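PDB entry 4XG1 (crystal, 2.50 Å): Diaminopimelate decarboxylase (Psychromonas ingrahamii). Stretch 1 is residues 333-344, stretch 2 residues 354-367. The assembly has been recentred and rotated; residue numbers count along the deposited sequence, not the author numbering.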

# COMPACT_ATOMS: atom_id res chain seq x y z
N GLY B 333 12.21 5.12 -36.55
CA GLY B 333 13.22 6.15 -36.77
C GLY B 333 13.23 7.30 -35.79
O GLY B 333 13.67 8.40 -36.13
N GLN B 334 12.79 7.04 -34.56
CA GLN B 334 12.81 8.07 -33.53
C GLN B 334 14.19 8.08 -32.86
O GLN B 334 14.85 7.04 -32.79
CB GLN B 334 11.71 7.82 -32.49
CG GLN B 334 11.02 9.13 -32.07
CD GLN B 334 9.75 9.05 -31.27
OE1 GLN B 334 9.44 10.00 -30.55
NE2 GLN B 334 9.01 7.96 -31.37
N ASP B 335 14.61 9.24 -32.38
CA ASP B 335 15.91 9.38 -31.77
C ASP B 335 15.89 8.88 -30.30
O ASP B 335 15.21 9.44 -29.46
CB ASP B 335 16.31 10.85 -31.89
CG ASP B 335 17.47 11.24 -30.98
OD1 ASP B 335 18.68 11.03 -31.32
OD2 ASP B 335 17.17 11.79 -29.92
N ARG B 336 16.67 7.82 -30.02
CA ARG B 336 16.69 7.17 -28.70
C ARG B 336 18.10 7.05 -28.13
O ARG B 336 18.68 5.96 -28.07
CB ARG B 336 16.05 5.79 -28.78
CG ARG B 336 14.56 5.86 -29.03
CD ARG B 336 13.88 4.51 -28.84
NE ARG B 336 12.44 4.67 -28.98
CZ ARG B 336 11.78 4.62 -30.14
NH1 ARG B 336 12.43 4.42 -31.28
NH2 ARG B 336 10.46 4.79 -30.16
N PRO B 337 18.64 8.18 -27.65
CA PRO B 337 19.96 8.13 -27.03
C PRO B 337 19.95 7.28 -25.76
O PRO B 337 19.10 7.48 -24.89
CB PRO B 337 20.28 9.62 -26.71
CG PRO B 337 18.98 10.36 -26.81
CD PRO B 337 18.05 9.53 -27.64
N VAL B 338 20.85 6.29 -25.68
CA VAL B 338 20.99 5.50 -24.47
C VAL B 338 21.42 6.42 -23.35
O VAL B 338 22.35 7.22 -23.50
CB VAL B 338 22.03 4.39 -24.62
N ARG B 339 20.70 6.34 -22.23
CA ARG B 339 21.06 7.13 -21.06
C ARG B 339 20.71 6.34 -19.77
O ARG B 339 20.13 5.25 -19.81
CB ARG B 339 20.41 8.52 -21.14
N SER B 340 21.17 6.87 -18.65
CA SER B 340 20.93 6.31 -17.33
C SER B 340 19.76 7.06 -16.67
O SER B 340 19.87 8.26 -16.36
CB SER B 340 22.19 6.42 -16.47
OG SER B 340 21.93 6.03 -15.13
N TYR B 341 18.64 6.35 -16.53
CA TYR B 341 17.41 6.94 -16.01
C TYR B 341 17.01 6.33 -14.68
O TYR B 341 17.15 5.13 -14.46
CB TYR B 341 16.24 6.71 -16.99
CG TYR B 341 16.33 7.42 -18.30
CD1 TYR B 341 16.03 8.76 -18.41
CD2 TYR B 341 16.68 6.73 -19.46
CE1 TYR B 341 16.10 9.41 -19.63
CE2 TYR B 341 16.75 7.36 -20.68
CZ TYR B 341 16.46 8.70 -20.76
OH TYR B 341 16.54 9.32 -21.98
N ASP B 342 16.47 7.17 -13.81
CA ASP B 342 15.57 6.71 -12.78
C ASP B 342 14.19 6.67 -13.39
O ASP B 342 13.73 7.66 -14.01
CB ASP B 342 15.60 7.63 -11.60
CG ASP B 342 16.78 7.38 -10.71
OD1 ASP B 342 17.70 6.59 -11.12
OD2 ASP B 342 16.82 7.97 -9.60
N ILE B 343 13.52 5.54 -13.25
CA ILE B 343 12.14 5.38 -13.70
C ILE B 343 11.20 5.73 -12.58
O ILE B 343 11.15 5.04 -11.57
CB ILE B 343 11.87 3.94 -14.13
CG1 ILE B 343 13.01 3.45 -15.02
CG2 ILE B 343 10.53 3.82 -14.83
CD1 ILE B 343 13.28 4.34 -16.20
N VAL B 344 10.43 6.79 -12.76
CA VAL B 344 9.59 7.30 -11.68
C VAL B 344 8.17 7.64 -12.16
O VAL B 344 7.93 7.87 -13.34
CB VAL B 344 10.23 8.55 -11.04
CG1 VAL B 344 11.61 8.24 -10.49
CG2 VAL B 344 10.30 9.69 -12.04
N LEU B 354 10.00 3.39 -9.57
CA LEU B 354 9.90 2.00 -9.96
C LEU B 354 11.25 1.33 -10.13
O LEU B 354 11.37 0.10 -9.97
CB LEU B 354 9.13 1.90 -11.25
CG LEU B 354 7.73 2.46 -11.14
CD1 LEU B 354 7.15 2.38 -12.52
CD2 LEU B 354 6.84 1.69 -10.17
N GLY B 355 12.27 2.13 -10.44
CA GLY B 355 13.61 1.59 -10.58
C GLY B 355 14.61 2.71 -10.68
O GLY B 355 14.29 3.78 -11.17
N LYS B 356 15.84 2.43 -10.25
CA LYS B 356 16.92 3.42 -10.31
C LYS B 356 18.08 3.02 -11.24
O LYS B 356 18.31 1.84 -11.51
CB LYS B 356 17.40 3.69 -8.91
CG LYS B 356 16.42 4.58 -8.22
CD LYS B 356 16.69 4.73 -6.75
CE LYS B 356 15.75 5.81 -6.22
NZ LYS B 356 15.71 5.80 -4.74
N GLU B 357 18.72 4.04 -11.79
CA GLU B 357 19.89 3.88 -12.65
C GLU B 357 19.77 2.79 -13.66
O GLU B 357 20.50 1.83 -13.64
CB GLU B 357 21.11 3.60 -11.78
CG GLU B 357 21.51 4.78 -10.90
CD GLU B 357 22.88 4.56 -10.27
OE1 GLU B 357 23.87 4.42 -11.03
OE2 GLU B 357 22.98 4.51 -9.03
N ARG B 358 18.84 2.93 -14.58
CA ARG B 358 18.73 1.97 -15.66
C ARG B 358 19.20 2.55 -17.00
O ARG B 358 18.88 3.66 -17.38
CB ARG B 358 17.29 1.51 -15.80
CG ARG B 358 16.65 1.13 -14.47
CD ARG B 358 17.46 0.07 -13.75
NE ARG B 358 16.86 -0.31 -12.48
CZ ARG B 358 15.87 -1.19 -12.35
NH1 ARG B 358 15.33 -1.78 -13.41
NH2 ARG B 358 15.42 -1.47 -11.14
N GLN B 359 19.98 1.74 -17.69
CA GLN B 359 20.54 2.06 -18.99
C GLN B 359 19.49 1.78 -20.03
O GLN B 359 19.22 0.60 -20.33
CB GLN B 359 21.76 1.17 -19.25
CG GLN B 359 22.94 1.52 -18.37
CD GLN B 359 23.89 2.50 -19.05
OE1 GLN B 359 24.40 2.22 -20.14
NE2 GLN B 359 24.11 3.65 -18.42
N LEU B 360 18.89 2.84 -20.55
CA LEU B 360 17.75 2.68 -21.48
C LEU B 360 17.75 3.68 -22.63
O LEU B 360 18.17 4.81 -22.48
CB LEU B 360 16.42 2.80 -20.72
CG LEU B 360 16.15 1.74 -19.66
CD1 LEU B 360 15.05 2.22 -18.72
CD2 LEU B 360 15.80 0.39 -20.29
N ALA B 361 17.24 3.21 -23.75
CA ALA B 361 17.09 3.99 -24.96
C ALA B 361 15.61 4.28 -25.12
O ALA B 361 14.83 3.42 -25.57
CB ALA B 361 17.60 3.20 -26.15
N LEU B 362 15.24 5.49 -24.76
CA LEU B 362 13.84 5.86 -24.62
C LEU B 362 13.44 7.10 -25.42
O LEU B 362 14.16 8.10 -25.45
CB LEU B 362 13.56 6.20 -23.15
CG LEU B 362 13.81 5.15 -22.07
CD1 LEU B 362 13.42 5.71 -20.71
CD2 LEU B 362 13.07 3.88 -22.37
N ALA B 363 12.27 7.04 -26.03
CA ALA B 363 11.58 8.27 -26.45
C ALA B 363 10.26 8.39 -25.68
O ALA B 363 9.63 7.37 -25.37
CB ALA B 363 11.30 8.24 -27.94
N GLU B 364 9.86 9.63 -25.43
CA GLU B 364 8.58 9.92 -24.86
C GLU B 364 7.54 9.21 -25.69
O GLU B 364 7.67 9.12 -26.90
CB GLU B 364 8.33 11.42 -24.81
CG GLU B 364 9.38 12.15 -24.00
CD GLU B 364 9.02 13.58 -23.71
OE1 GLU B 364 8.14 14.12 -24.41
OE2 GLU B 364 9.61 14.19 -22.79
N GLY B 365 6.56 8.59 -25.00
CA GLY B 365 5.52 7.81 -25.65
C GLY B 365 5.77 6.35 -25.68
O GLY B 365 4.87 5.57 -25.91
N ASP B 366 7.00 5.94 -25.43
CA ASP B 366 7.34 4.50 -25.40
C ASP B 366 6.68 3.76 -24.22
O ASP B 366 6.49 4.33 -23.14
CB ASP B 366 8.86 4.32 -25.27
CG ASP B 366 9.60 4.54 -26.58
OD1 ASP B 366 8.98 4.35 -27.65
OD2 ASP B 366 10.82 4.91 -26.53
N TYR B 367 6.44 2.48 -24.41
CA TYR B 367 5.98 1.60 -23.37
C TYR B 367 7.14 0.81 -22.73
O TYR B 367 8.00 0.28 -23.42
CB TYR B 367 4.99 0.59 -23.95
CG TYR B 367 3.69 1.20 -24.30
CD1 TYR B 367 2.89 1.78 -23.33
CD2 TYR B 367 3.21 1.17 -25.60
CE1 TYR B 367 1.66 2.34 -23.65
CE2 TYR B 367 1.99 1.73 -25.92
CZ TYR B 367 1.22 2.32 -24.93
OH TYR B 367 -0.00 2.88 -25.23
O HOH W 1 8.08 11.42 -28.58
O HOH W 2 14.74 10.84 -26.33

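The two stretches pair as antiparallel strands, and most of the backbone polar groups between them are satisfied by each other. R339 and L360 form a reciprocal pair: R339 N donates to L360 O at 3.0 Å (166° at the hydrogen) and L360 N to R339 O at 2.8 Å (167°). Y341 and R358 repeat the pattern, with Y341 N to R358 O and R358 N to Y341 O both at 2.8 Å and angles of 171° and 178°. Between these pairs, CA-H...O contacts supplement the ladder: S340 CA lies 3.4 Å from R358 O, and Q359 CA 3.3 Å from R339 O.

The register then shifts by one residue, a beta bulge between Y341 and I343. E357 N sits 3.3 Å from Y341 O, but the angle is too poor for a hydrogen bond; its acceptor is instead D342 OD1, at 2.8 Å and 174°, so a side chain satisfies the backbone amide at the bulge. Beyond it, I343 N donates to G355 O (2.8 Å, 147°), while I343 O accepts from L354 N at 2.8 Å and, weakly, from G355 N at 3.3 Å.

At the other end, charge replaces the ladder. R336 NE and NH2 reach D366 OD2 and OD1, each at 2.9 Å, in a two-pronged salt bridge lying near the guanidinium plane. D366 OD2 also accepts from A363 N at 2.6 Å, and D366 N donates to A363 O at 3.0 Å, closing a type II turn. Water 1 bridges the stretches, donating to Q334 OE1 at 2.8 Å and E364 O at 2.9 Å.

Apolar contacts accompany these bonds: L362 CD1 lies 4.0 Å from the Y341 ring centroid, 26° off the normal, and I343 CD1 meets L360 CD1 at 3.7 Å.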